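Local atomic coordinates of pyruvate kinase (Pseudomonas aeruginosa, PDB entry 6QXL), a protein that probably catalyses the last step of glycolysis, transferring the phosphoryl group of phosphoenolpyruvate to ADP to give pyruvate and ATP. Residues E298-D301 against V302-V306. Numbering follows the deposited sequence.
Sequences EVSD and VANAV
Glu298 O accepts the backbone N-H of Val302, N to O 3.1 Å, and Val302 CG2, swung to the backbone-N side with its bond anti to the carbonyl carbon, comes 3.5 Å from the same Glu298 O. The Glu298 carboxylate turns to Ser287 OG and the N-H of Thr295 through OE1. One residue on, Val299 O takes the N-H of Ala303, whose methyl CB rests 3.4 Å from that oxygen. These i to i+4 bonds belong to helix 296-307, the link between strands 277-281 and 312-315 in a beta-alpha-beta unit of the TIM barrel. Ser300 O is gripped twice by Asn304: by the backbone N at 2.9 Å and by ND2 at 3.0 Å, the two donors arriving from opposite faces of the carbonyl plane. The ND2 bond is the more bent, 141° at the hydrogen, with its donor 45° out of that plane. Asn304 OD1 meanwhile accepts from Lys265 NZ of the second subunit, which helps fix the flip of the amide. Ser300 OG is hydrogen-bonded to Asp301 OD1 of that subunit, and Asp301 OD1 of this chain to Ser300 OG of that subunit. Within the helix, Asp301 O accepts the N-H of Ala305, N to O 3.1 Å, while OD2 of the same Asp301 forms a salt bridge with Arg248.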
ATOM      1  N   GLU A 298      -8.737   1.999 -32.317  1.00 39.06           N
ATOM      2  CA  GLU A 298     -10.028   1.429 -31.941  1.00 36.76           C
ATOM      3  C   GLU A 298      -9.850   0.207 -31.043  1.00 34.40           C
ATOM      4  O   GLU A 298     -10.534   0.080 -30.038  1.00 35.50           O
ATOM      5  CB  GLU A 298     -10.855   1.130 -33.204  1.00 38.56           C
ATOM      6  CG  GLU A 298     -11.383   2.427 -33.808  1.00 43.65           C
ATOM      7  CD  GLU A 298     -11.685   2.402 -35.294  1.00 43.96           C
ATOM      8  OE1 GLU A 298     -11.371   1.393 -35.979  1.00 42.18           O
ATOM      9  OE2 GLU A 298     -12.259   3.429 -35.756  1.00 45.52           O
ATOM     10  N   VAL A 299      -8.913  -0.665 -31.388  1.00 35.91           N
ATOM     11  CA  VAL A 299      -8.595  -1.790 -30.529  1.00 39.44           C
ATOM     12  C   VAL A 299      -8.187  -1.298 -29.141  1.00 39.40           C
ATOM     13  O   VAL A 299      -8.684  -1.803 -28.134  1.00 37.15           O
ATOM     14  CB  VAL A 299      -7.475  -2.663 -31.136  1.00 40.31           C
ATOM     15  CG1 VAL A 299      -6.955  -3.662 -30.119  1.00 37.17           C
ATOM     16  CG2 VAL A 299      -7.998  -3.399 -32.365  1.00 42.35           C
ATOM     17  N   SER A 300      -7.318  -0.303 -29.096  1.00 39.92           N
ATOM     18  CA  SER A 300      -6.856   0.250 -27.832  1.00 39.44           C
ATOM     19  C   SER A 300      -7.999   0.860 -27.020  1.00 38.17           C
ATOM     20  O   SER A 300      -8.057   0.693 -25.808  1.00 40.80           O
ATOM     21  CB  SER A 300      -5.782   1.318 -28.094  1.00 41.31           C
ATOM     22  OG  SER A 300      -5.336   1.924 -26.894  1.00 36.66           O
ATOM     23  N   ASP A 301      -8.908   1.554 -27.689  1.00 35.57           N
ATOM     24  CA  ASP A 301     -10.011   2.228 -27.012  1.00 33.86           C
ATOM     25  C   ASP A 301     -10.887   1.201 -26.281  1.00 36.28           C
ATOM     26  O   ASP A 301     -11.213   1.373 -25.102  1.00 36.17           O
ATOM     27  CB  ASP A 301     -10.838   3.010 -28.031  1.00 33.65           C
ATOM     28  CG  ASP A 301     -12.011   3.749 -27.408  1.00 35.78           C
ATOM     29  OD1 ASP A 301     -11.858   4.349 -26.324  1.00 34.99           O
ATOM     30  OD2 ASP A 301     -13.093   3.756 -28.034  1.00 35.61           O
ATOM     31  N   VAL A 302     -11.215   0.121 -26.978  1.00 33.79           N
ATOM     32  CA  VAL A 302     -12.080  -0.886 -26.426  1.00 36.55           C
ATOM     33  C   VAL A 302     -11.362  -1.593 -25.275  1.00 36.62           C
ATOM     34  O   VAL A 302     -11.912  -1.771 -24.190  1.00 33.28           O
ATOM     35  CB  VAL A 302     -12.527  -1.883 -27.517  1.00 37.51           C
ATOM     36  CG1 VAL A 302     -13.283  -3.052 -26.895  1.00 38.53           C
ATOM     37  CG2 VAL A 302     -13.413  -1.188 -28.550  1.00 38.62           C
ATOM     38  N   ALA A 303     -10.133  -1.998 -25.526  1.00 32.47           N
ATOM     39  CA  ALA A 303      -9.363  -2.706 -24.516  1.00 32.06           C
ATOM     40  C   ALA A 303      -9.199  -1.874 -23.249  1.00 36.60           C
ATOM     41  O   ALA A 303      -9.320  -2.382 -22.135  1.00 35.34           O
ATOM     42  CB  ALA A 303      -8.011  -3.095 -25.064  1.00 29.97           C
ATOM     43  N   ASN A 304      -8.951  -0.587 -23.414  1.00 38.98           N
ATOM     44  CA  ASN A 304      -8.793   0.258 -22.248  1.00 38.78           C
ATOM     45  C   ASN A 304     -10.082   0.421 -21.492  1.00 35.52           C
ATOM     46  O   ASN A 304     -10.050   0.520 -20.275  1.00 41.06           O
ATOM     47  CB  ASN A 304      -8.167   1.614 -22.601  1.00 40.79           C
ATOM     48  CG  ASN A 304      -6.647   1.543 -22.621  1.00 39.03           C
ATOM     49  OD1 ASN A 304      -6.031   1.408 -21.579  1.00 44.96           O
ATOM     50  ND2 ASN A 304      -6.049   1.594 -23.790  1.00 34.37           N
ATOM     51  N   ALA A 305     -11.210   0.417 -22.190  1.00 34.60           N
ATOM     52  CA  ALA A 305     -12.512   0.440 -21.498  1.00 34.41           C
ATOM     53  C   ALA A 305     -12.699  -0.836 -20.673  1.00 34.08           C
ATOM     54  O   ALA A 305     -13.216  -0.785 -19.561  1.00 37.17           O
ATOM     55  CB  ALA A 305     -13.658   0.625 -22.480  1.00 36.47           C
ATOM     56  N   VAL A 306     -12.233  -1.958 -21.195  1.00 33.22           N
ATOM     57  CA  VAL A 306     -12.308  -3.209 -20.467  1.00 36.04           C
ATOM     58  C   VAL A 306     -11.432  -3.157 -19.216  1.00 36.87           C
ATOM     59  O   VAL A 306     -11.854  -3.601 -18.139  1.00 41.56           O
ATOM     60  CB  VAL A 306     -11.931  -4.392 -21.366  1.00 37.16           C
ATOM     61  CG1 VAL A 306     -11.840  -5.679 -20.562  1.00 38.16           C
ATOM     62  CG2 VAL A 306     -12.967  -4.546 -22.491  1.00 37.19           C
TER